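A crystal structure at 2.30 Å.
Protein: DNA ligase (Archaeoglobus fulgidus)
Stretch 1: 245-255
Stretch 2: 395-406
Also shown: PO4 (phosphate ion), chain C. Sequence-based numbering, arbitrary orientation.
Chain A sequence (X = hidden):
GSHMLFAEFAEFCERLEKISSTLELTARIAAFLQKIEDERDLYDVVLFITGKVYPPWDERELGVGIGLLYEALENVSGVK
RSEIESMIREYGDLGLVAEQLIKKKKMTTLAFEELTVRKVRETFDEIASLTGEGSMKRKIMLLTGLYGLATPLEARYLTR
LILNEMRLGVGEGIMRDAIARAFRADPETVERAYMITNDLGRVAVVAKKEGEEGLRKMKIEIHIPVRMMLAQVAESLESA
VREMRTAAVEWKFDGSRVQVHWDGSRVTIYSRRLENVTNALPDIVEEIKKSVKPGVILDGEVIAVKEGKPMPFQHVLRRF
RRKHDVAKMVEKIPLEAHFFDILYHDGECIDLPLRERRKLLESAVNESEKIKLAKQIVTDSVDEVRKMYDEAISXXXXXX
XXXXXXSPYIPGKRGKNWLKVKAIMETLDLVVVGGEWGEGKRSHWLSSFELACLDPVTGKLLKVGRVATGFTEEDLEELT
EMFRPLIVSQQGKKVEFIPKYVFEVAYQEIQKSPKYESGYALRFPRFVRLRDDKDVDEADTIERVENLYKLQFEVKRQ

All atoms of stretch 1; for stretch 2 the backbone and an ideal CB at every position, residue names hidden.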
ATOM      1  N   ARG A 245      31.974   2.733 -10.238  1.00 60.48           N
ATOM      2  CA  ARG A 245      33.124   2.343 -11.048  1.00 59.12           C
ATOM      3  C   ARG A 245      33.130   0.820 -11.202  1.00 57.66           C
ATOM      4  O   ARG A 245      33.110   0.296 -12.316  1.00 57.46           O
ATOM      5  CB  ARG A 245      34.421   2.852 -10.411  1.00 59.57           C
ATOM      6  CG  ARG A 245      34.434   4.360 -10.093  1.00 61.29           C
ATOM      7  CD  ARG A 245      34.844   5.227 -11.293  1.00 64.15           C
ATOM      8  NE  ARG A 245      36.236   4.999 -11.696  1.00 66.16           N
ATOM      9  CZ  ARG A 245      36.927   5.776 -12.530  1.00 67.65           C
ATOM     10  NH1 ARG A 245      36.374   6.859 -13.072  1.00 67.65           N
ATOM     11  NH2 ARG A 245      38.186   5.470 -12.823  1.00 68.78           N
ATOM     12  N   THR A 246      33.156   0.126 -10.067  1.00 55.81           N
ATOM     13  CA  THR A 246      32.913  -1.308 -10.007  1.00 53.81           C
ATOM     14  C   THR A 246      31.496  -1.496  -9.463  1.00 52.30           C
ATOM     15  O   THR A 246      31.043  -0.720  -8.615  1.00 52.09           O
ATOM     16  CB  THR A 246      33.947  -2.016  -9.099  1.00 53.96           C
ATOM     17  OG1 THR A 246      35.271  -1.615  -9.476  1.00 54.33           O
ATOM     18  CG2 THR A 246      33.844  -3.527  -9.223  1.00 53.91           C
ATOM     19  N   ALA A 247      30.795  -2.513  -9.957  1.00 50.34           N
ATOM     20  CA  ALA A 247      29.391  -2.717  -9.611  1.00 48.20           C
ATOM     21  C   ALA A 247      29.057  -4.181  -9.431  1.00 46.70           C
ATOM     22  O   ALA A 247      29.560  -5.036 -10.166  1.00 46.69           O
ATOM     23  CB  ALA A 247      28.490  -2.106 -10.677  1.00 48.26           C
ATOM     24  N   ALA A 248      28.215  -4.466  -8.440  1.00 44.61           N
ATOM     25  CA  ALA A 248      27.603  -5.781  -8.299  1.00 42.59           C
ATOM     26  C   ALA A 248      26.400  -5.829  -9.241  1.00 41.17           C
ATOM     27  O   ALA A 248      25.534  -4.948  -9.199  1.00 40.95           O
ATOM     28  CB  ALA A 248      27.181  -6.023  -6.864  1.00 42.59           C
ATOM     29  N   VAL A 249      26.363  -6.836 -10.108  1.00 39.37           N
ATOM     30  CA  VAL A 249      25.339  -6.913 -11.142  1.00 37.74           C
ATOM     31  C   VAL A 249      24.590  -8.226 -11.039  1.00 36.57           C
ATOM     32  O   VAL A 249      25.193  -9.289 -10.937  1.00 36.31           O
ATOM     33  CB  VAL A 249      25.922  -6.755 -12.582  1.00 38.15           C
ATOM     34  CG1 VAL A 249      24.797  -6.643 -13.611  1.00 37.89           C
ATOM     35  CG2 VAL A 249      26.828  -5.533 -12.688  1.00 37.62           C
ATOM     36  N   GLU A 250      23.265  -8.131 -11.060  1.00 35.06           N
ATOM     37  CA  GLU A 250      22.389  -9.290 -11.021  1.00 33.98           C
ATOM     38  C   GLU A 250      21.352  -9.151 -12.126  1.00 32.74           C
ATOM     39  O   GLU A 250      21.175  -8.080 -12.686  1.00 32.10           O
ATOM     40  CB  GLU A 250      21.682  -9.380  -9.664  1.00 34.12           C
ATOM     41  CG  GLU A 250      22.608  -9.618  -8.481  1.00 35.92           C
ATOM     42  CD  GLU A 250      22.101  -9.014  -7.171  1.00 38.00           C
ATOM     43  OE1 GLU A 250      20.920  -8.596  -7.094  1.00 37.58           O
ATOM     44  OE2 GLU A 250      22.904  -8.954  -6.210  1.00 39.63           O
ATOM     45  N   TRP A 251      20.676 -10.247 -12.438  1.00 31.91           N
ATOM     46  CA  TRP A 251      19.523 -10.215 -13.321  1.00 31.43           C
ATOM     47  C   TRP A 251      18.394  -9.430 -12.659  1.00 31.07           C
ATOM     48  O   TRP A 251      18.234  -9.483 -11.444  1.00 30.94           O
ATOM     49  CB  TRP A 251      19.049 -11.647 -13.612  1.00 31.06           C
ATOM     50  CG  TRP A 251      19.878 -12.401 -14.618  1.00 30.75           C
ATOM     51  CD1 TRP A 251      21.127 -12.070 -15.079  1.00 30.87           C
ATOM     52  CD2 TRP A 251      19.526 -13.631 -15.270  1.00 30.71           C
ATOM     53  NE1 TRP A 251      21.563 -13.007 -15.986  1.00 30.98           N
ATOM     54  CE2 TRP A 251      20.604 -13.978 -16.116  1.00 31.20           C
ATOM     55  CE3 TRP A 251      18.407 -14.475 -15.216  1.00 30.30           C
ATOM     56  CZ2 TRP A 251      20.590 -15.127 -16.913  1.00 31.09           C
ATOM     57  CZ3 TRP A 251      18.397 -15.620 -15.996  1.00 30.52           C
ATOM     58  CH2 TRP A 251      19.480 -15.936 -16.834  1.00 30.91           C
ATOM     59  N   LYS A 252      17.639  -8.676 -13.455  1.00 30.70           N
ATOM     60  CA  LYS A 252      16.319  -8.242 -13.038  1.00 30.39           C
ATOM     61  C   LYS A 252      15.255  -9.192 -13.576  1.00 30.28           C
ATOM     62  O   LYS A 252      14.991  -9.218 -14.783  1.00 30.12           O
ATOM     63  CB  LYS A 252      16.004  -6.816 -13.476  1.00 30.59           C
ATOM     64  CG  LYS A 252      14.712  -6.345 -12.841  1.00 30.68           C
ATOM     65  CD  LYS A 252      14.439  -4.899 -13.117  1.00 33.32           C
ATOM     66  CE  LYS A 252      13.393  -4.369 -12.159  1.00 33.06           C
ATOM     67  NZ  LYS A 252      12.098  -5.071 -12.314  1.00 34.30           N
ATOM     68  N   PHE A 253      14.642  -9.944 -12.662  1.00 30.10           N
ATOM     69  CA  PHE A 253      13.638 -10.960 -12.992  1.00 30.24           C
ATOM     70  C   PHE A 253      12.241 -10.420 -13.322  1.00 29.88           C
ATOM     71  O   PHE A 253      11.786  -9.430 -12.761  1.00 29.89           O
ATOM     72  CB  PHE A 253      13.533 -11.984 -11.853  1.00 30.46           C
ATOM     73  CG  PHE A 253      14.827 -12.686 -11.551  1.00 32.07           C
ATOM     74  CD1 PHE A 253      15.209 -13.815 -12.277  1.00 32.63           C
ATOM     75  CD2 PHE A 253      15.666 -12.219 -10.537  1.00 33.71           C
ATOM     76  CE1 PHE A 253      16.412 -14.466 -11.999  1.00 33.12           C
ATOM     77  CE2 PHE A 253      16.876 -12.859 -10.251  1.00 33.10           C
ATOM     78  CZ  PHE A 253      17.251 -13.982 -10.983  1.00 32.49           C
ATOM     79  N   ASP A 254      11.573 -11.085 -14.253  1.00 29.78           N
ATOM     80  CA  ASP A 254      10.147 -10.892 -14.456  1.00 29.41           C
ATOM     81  C   ASP A 254       9.439 -11.733 -13.395  1.00 28.93           C
ATOM     82  O   ASP A 254       9.182 -12.930 -13.591  1.00 28.88           O
ATOM     83  CB  ASP A 254       9.727 -11.314 -15.869  1.00 29.17           C
ATOM     84  CG  ASP A 254       8.237 -11.091 -16.138  1.00 30.70           C
ATOM     85  OD1 ASP A 254       7.493 -10.733 -15.201  1.00 31.67           O
ATOM     86  OD2 ASP A 254       7.803 -11.275 -17.295  1.00 31.53           O
ATOM     87  N   GLY A 255       9.162 -11.105 -12.257  1.00 28.28           N
ATOM     88  CA  GLY A 255       8.494 -11.777 -11.152  1.00 27.76           C
ATOM     89  C   GLY A 255       7.973 -10.806 -10.110  1.00 27.36           C
ATOM     90  O   GLY A 255       7.842  -9.612 -10.383  1.00 26.89           O
ATOM     91  N   UNK A 395      16.693 -15.061 -21.600  1.00 33.36           N
ATOM     92  CA  UNK A 395      16.115 -16.036 -20.672  1.00 32.69           C
ATOM     93  C   UNK A 395      14.667 -15.701 -20.346  1.00 32.46           C
ATOM     94  O   UNK A 395      14.003 -16.434 -19.605  1.00 32.78           O
ATOM     95  CB  UNK A 395      16.937 -16.098 -19.383  1.00 32.69           C
ATOM     96  N   UNK A 396      14.183 -14.583 -20.884  1.00 31.89           N
ATOM     97  CA  UNK A 396      12.789 -14.189 -20.707  1.00 31.33           C
ATOM     98  C   UNK A 396      12.567 -13.203 -19.576  1.00 30.98           C
ATOM     99  O   UNK A 396      11.423 -12.964 -19.163  1.00 30.81           O
ATOM    100  CB  UNK A 396      11.933 -15.433 -20.460  1.00 31.33           C
ATOM    101  N   UNK A 397      13.662 -12.637 -19.075  1.00 30.56           N
ATOM    102  CA  UNK A 397      13.608 -11.637 -18.012  1.00 30.17           C
ATOM    103  C   UNK A 397      13.882 -10.223 -18.546  1.00 29.95           C
ATOM    104  O   UNK A 397      13.894 -10.015 -19.751  1.00 29.80           O
ATOM    105  CB  UNK A 397      14.616 -11.986 -16.915  1.00 30.17           C
ATOM    106  N   UNK A 398      14.091  -9.252 -17.661  1.00 30.07           N
ATOM    107  CA  UNK A 398      13.881  -7.840 -18.029  1.00 30.13           C
ATOM    108  C   UNK A 398      15.138  -7.021 -18.291  1.00 29.27           C
ATOM    109  O   UNK A 398      15.082  -6.011 -19.009  1.00 29.27           O
ATOM    110  CB  UNK A 398      13.089  -7.151 -16.916  1.00 30.13           C
ATOM    111  N   UNK A 399      16.254  -7.450 -17.711  1.00 28.41           N
ATOM    112  CA  UNK A 399      17.500  -6.695 -17.759  1.00 27.50           C
ATOM    113  C   UNK A 399      18.370  -6.994 -16.555  1.00 27.26           C
ATOM    114  O   UNK A 399      18.447  -8.141 -16.093  1.00 26.92           O
ATOM    115  CB  UNK A 399      17.214  -5.194 -17.838  1.00 27.50           C
ATOM    116  N   UNK A 400      19.012  -5.959 -16.027  1.00 27.10           N
ATOM    117  CA  UNK A 400      19.935  -6.136 -14.911  1.00 27.34           C
ATOM    118  C   UNK A 400      19.731  -5.148 -13.771  1.00 27.82           C
ATOM    119  O   UNK A 400      19.305  -4.011 -13.983  1.00 27.47           O
ATOM    120  CB  UNK A 400      21.374  -6.021 -15.419  1.00 27.34           C
ATOM    121  N   UNK A 401      20.035  -5.611 -12.561  1.00 28.43           N
ATOM    122  CA  UNK A 401      20.169  -4.729 -11.415  1.00 29.48           C
ATOM    123  C   UNK A 401      21.646  -4.424 -11.272  1.00 30.00           C
ATOM    124  O   UNK A 401      22.482  -5.325 -11.376  1.00 30.36           O
ATOM    125  CB  UNK A 401      19.593  -5.351 -10.141  1.00 29.48           C
ATOM    126  N   UNK A 402      21.965  -3.155 -11.049  1.00 30.96           N
ATOM    127  CA  UNK A 402      23.343  -2.711 -10.855  1.00 31.68           C
ATOM    128  C   UNK A 402      23.480  -2.025  -9.504  1.00 32.08           C
ATOM    129  O   UNK A 402      22.879  -0.972  -9.268  1.00 32.64           O
ATOM    130  CB  UNK A 402      23.776  -1.769 -11.980  1.00 31.68           C
ATOM    131  N   UNK A 403      24.289  -2.613  -8.626  1.00 32.21           N
ATOM    132  CA  UNK A 403      24.340  -2.195  -7.222  1.00 32.31           C
ATOM    133  C   UNK A 403      25.755  -1.881  -6.735  1.00 32.77           C
ATOM    134  O   UNK A 403      26.707  -2.543  -7.131  1.00 33.32           O
ATOM    135  CB  UNK A 403      23.733  -3.287  -6.339  1.00 32.31           C
ATOM    136  N   UNK A 404      25.880  -0.880  -5.864  1.00 33.37           N
ATOM    137  CA  UNK A 404      27.161  -0.487  -5.261  1.00 33.88           C
ATOM    138  C   UNK A 404      27.586  -1.541  -4.237  1.00 34.02           C
ATOM    139  O   UNK A 404      26.891  -1.735  -3.227  1.00 34.08           O
ATOM    140  CB  UNK A 404      27.056   0.890  -4.603  1.00 33.88           C
ATOM    141  N   UNK A 405      28.715  -2.234  -4.489  1.00 34.05           N
ATOM    142  CA  UNK A 405      29.164  -3.327  -3.607  1.00 34.19           C
ATOM    143  C   UNK A 405      29.425  -2.914  -2.155  1.00 34.07           C
ATOM    144  O   UNK A 405      29.433  -3.767  -1.274  1.00 33.97           O
ATOM    145  CB  UNK A 405      30.444  -3.939  -4.178  1.00 34.19           C
ATOM    146  N   UNK A 406      29.609  -1.620  -1.909  1.00 34.13           N
ATOM    147  CA  UNK A 406      29.843  -1.125  -0.554  1.00 34.35           C
ATOM    148  C   UNK A 406      28.591  -0.559   0.132  1.00 33.86           C
ATOM    149  O   UNK A 406      28.625  -0.241   1.324  1.00 33.70           O
ATOM    150  CB  UNK A 406      30.925  -0.044  -0.594  1.00 34.35           C
TER
HETATM  151  P   PO4 C 557       9.501  -2.478 -12.033  1.00 56.04           P
HETATM  152  O1  PO4 C 557       9.659  -3.864 -12.612  1.00 56.03           O
HETATM  153  O2  PO4 C 557      10.515  -1.509 -12.585  1.00 55.87           O
HETATM  154  O3  PO4 C 557       8.105  -1.988 -12.329  1.00 56.25           O
HETATM  155  O4  PO4 C 557       9.716  -2.559 -10.546  1.00 57.07           O

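Position 395 points its CA-to-CB bond toward stretch 1, and the ideal CB already lies 3.6 Å from Trp251 CH2. A small apolar side chain suits so close an approach; the residue is Ala395, whose methyl packs against the indole. At 396 phi is positive (96°) and an ideal CB would be jammed against the preceding carbonyl O, which calls for glycine. Gly396 ends a helix in a Schellman motif, and its O accepts a hydrogen bond from a water that also donates to Asp254 OD2.

At 397 the bond points sideways, passing Lys252 O, with the Asp254 amide free to donate and the rings of Trp251 and Phe253 nearby. A flat side chain bearing an acceptor would fit, as might an amide or acid. It is His397: Asp254 N donates to its ND1 (3.1 Å), and the edge of Phe253 meets its face.

Position 398 points toward stretch 1, where the Lys252 ammonium invites an acid, Asp or Glu, although the Asp254 carboxylate places a like charge nearby. The backbone N at 398 donates to Lys252 O. Glu398 has the reach: its OE2 forms a salt bridge with Lys252 NZ (3.1 Å), which also donates to phosphate O1 (2.7 Å). At 399, phi of 153° again puts an ideal CB against the preceding carbonyl; Gly399 answers this, and its O accepts from Lys252 N (2.8 Å).

The ideal CB of 400 is 3.9 Å from Val249 CG1, favouring a beta-branched or other apolar residue; Val400 CB packs there at 3.8 Å. Position 401 lies on the face shared with Glu250 and Lys252, beside the latter's aliphatic chain, so a long flexible side chain would do. Met401 brings its SD to 3.9 Å from Lys252 CD.

Position 402 looks to the opposite face, near Val249 and Ala247. Val, Ile or Leu would suit; Ile402 CG2 reaches Ala247 CB at 3.6 Å, and its CG1 lies 4.2 Å from Val249 CG1. At 403 the face is that of Glu250, whose carboxylate lies well beyond the CB, so a long cation, Lys or Arg, is natural. Lys403, extended from chi2 to chi4, joins NZ to Glu250 OE1 in a 2.9 Å salt bridge.

Position 404 points away and is permissive; Leu404 makes little contact. At 405, phi of -60° and a CB directed toward Ala248 suit a compact apolar residue, including proline. Pro405 CG sits 4.3 Å from Ala248 CB. Position 406 is out of reach; it is Ser406.

Stretch 2, residues 395-406: AGHEGVMIKLPS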
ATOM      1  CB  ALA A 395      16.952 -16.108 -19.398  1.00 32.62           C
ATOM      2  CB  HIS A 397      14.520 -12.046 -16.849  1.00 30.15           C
ATOM      3  CG  HIS A 397      14.144 -13.361 -16.235  1.00 29.95           C
ATOM      4  ND1 HIS A 397      13.037 -13.519 -15.430  1.00 30.11           N
ATOM      5  CD2 HIS A 397      14.718 -14.584 -16.322  1.00 31.00           C
ATOM      6  CE1 HIS A 397      12.946 -14.779 -15.046  1.00 29.91           C
ATOM      7  NE2 HIS A 397      13.954 -15.448 -15.574  1.00 29.18           N
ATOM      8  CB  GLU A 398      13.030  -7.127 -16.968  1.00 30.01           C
ATOM      9  CG  GLU A 398      11.677  -7.772 -16.718  1.00 31.39           C
ATOM     10  CD  GLU A 398      10.797  -6.954 -15.786  1.00 31.85           C
ATOM     11  OE1 GLU A 398       9.595  -7.265 -15.705  1.00 34.27           O
ATOM     12  OE2 GLU A 398      11.297  -6.003 -15.139  1.00 34.86           O
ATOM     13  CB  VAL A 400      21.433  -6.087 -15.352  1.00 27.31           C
ATOM     14  CG1 VAL A 400      21.828  -7.355 -16.120  1.00 26.15           C
ATOM     15  CG2 VAL A 400      21.725  -4.836 -16.159  1.00 25.79           C
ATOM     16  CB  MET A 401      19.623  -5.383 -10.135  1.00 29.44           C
ATOM     17  CG  MET A 401      18.139  -5.742 -10.182  1.00 29.51           C
ATOM     18  SD  MET A 401      17.079  -4.288 -10.363  1.00 34.39           S
ATOM     19  CE  MET A 401      17.419  -3.422  -8.840  1.00 32.65           C
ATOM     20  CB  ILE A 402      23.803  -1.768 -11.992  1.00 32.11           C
ATOM     21  CG1 ILE A 402      23.797  -2.523 -13.333  1.00 32.27           C
ATOM     22  CG2 ILE A 402      25.198  -1.198 -11.680  1.00 31.98           C
ATOM     23  CD1 ILE A 402      23.907  -1.653 -14.548  1.00 34.31           C
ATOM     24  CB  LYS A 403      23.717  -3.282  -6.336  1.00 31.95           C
ATOM     25  CG  LYS A 403      22.337  -3.757  -6.781  1.00 30.36           C
ATOM     26  CD  LYS A 403      21.873  -4.941  -5.971  1.00 27.91           C
ATOM     27  CE  LYS A 403      20.385  -5.200  -6.194  1.00 29.08           C
ATOM     28  NZ  LYS A 403      19.927  -6.385  -5.425  1.00 28.60           N
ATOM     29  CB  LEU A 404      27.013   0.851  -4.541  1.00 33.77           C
ATOM     30  CG  LEU A 404      27.909   2.065  -4.794  1.00 35.27           C
ATOM     31  CD1 LEU A 404      28.124   2.783  -3.471  1.00 35.15           C
ATOM     32  CD2 LEU A 404      29.253   1.737  -5.452  1.00 36.20           C
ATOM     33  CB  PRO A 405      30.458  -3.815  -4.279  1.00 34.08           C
ATOM     34  CG  PRO A 405      30.321  -3.385  -5.703  1.00 34.16           C
ATOM     35  CD  PRO A 405      29.619  -2.064  -5.640  1.00 33.98           C
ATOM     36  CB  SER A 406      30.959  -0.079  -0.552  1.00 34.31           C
ATOM     37  OG  SER A 406      30.498   1.120  -1.132  1.00 36.30           O
TER
HETATM   38  O   HOH W   1       9.763 -10.900 -19.127  1.00 34.01           O
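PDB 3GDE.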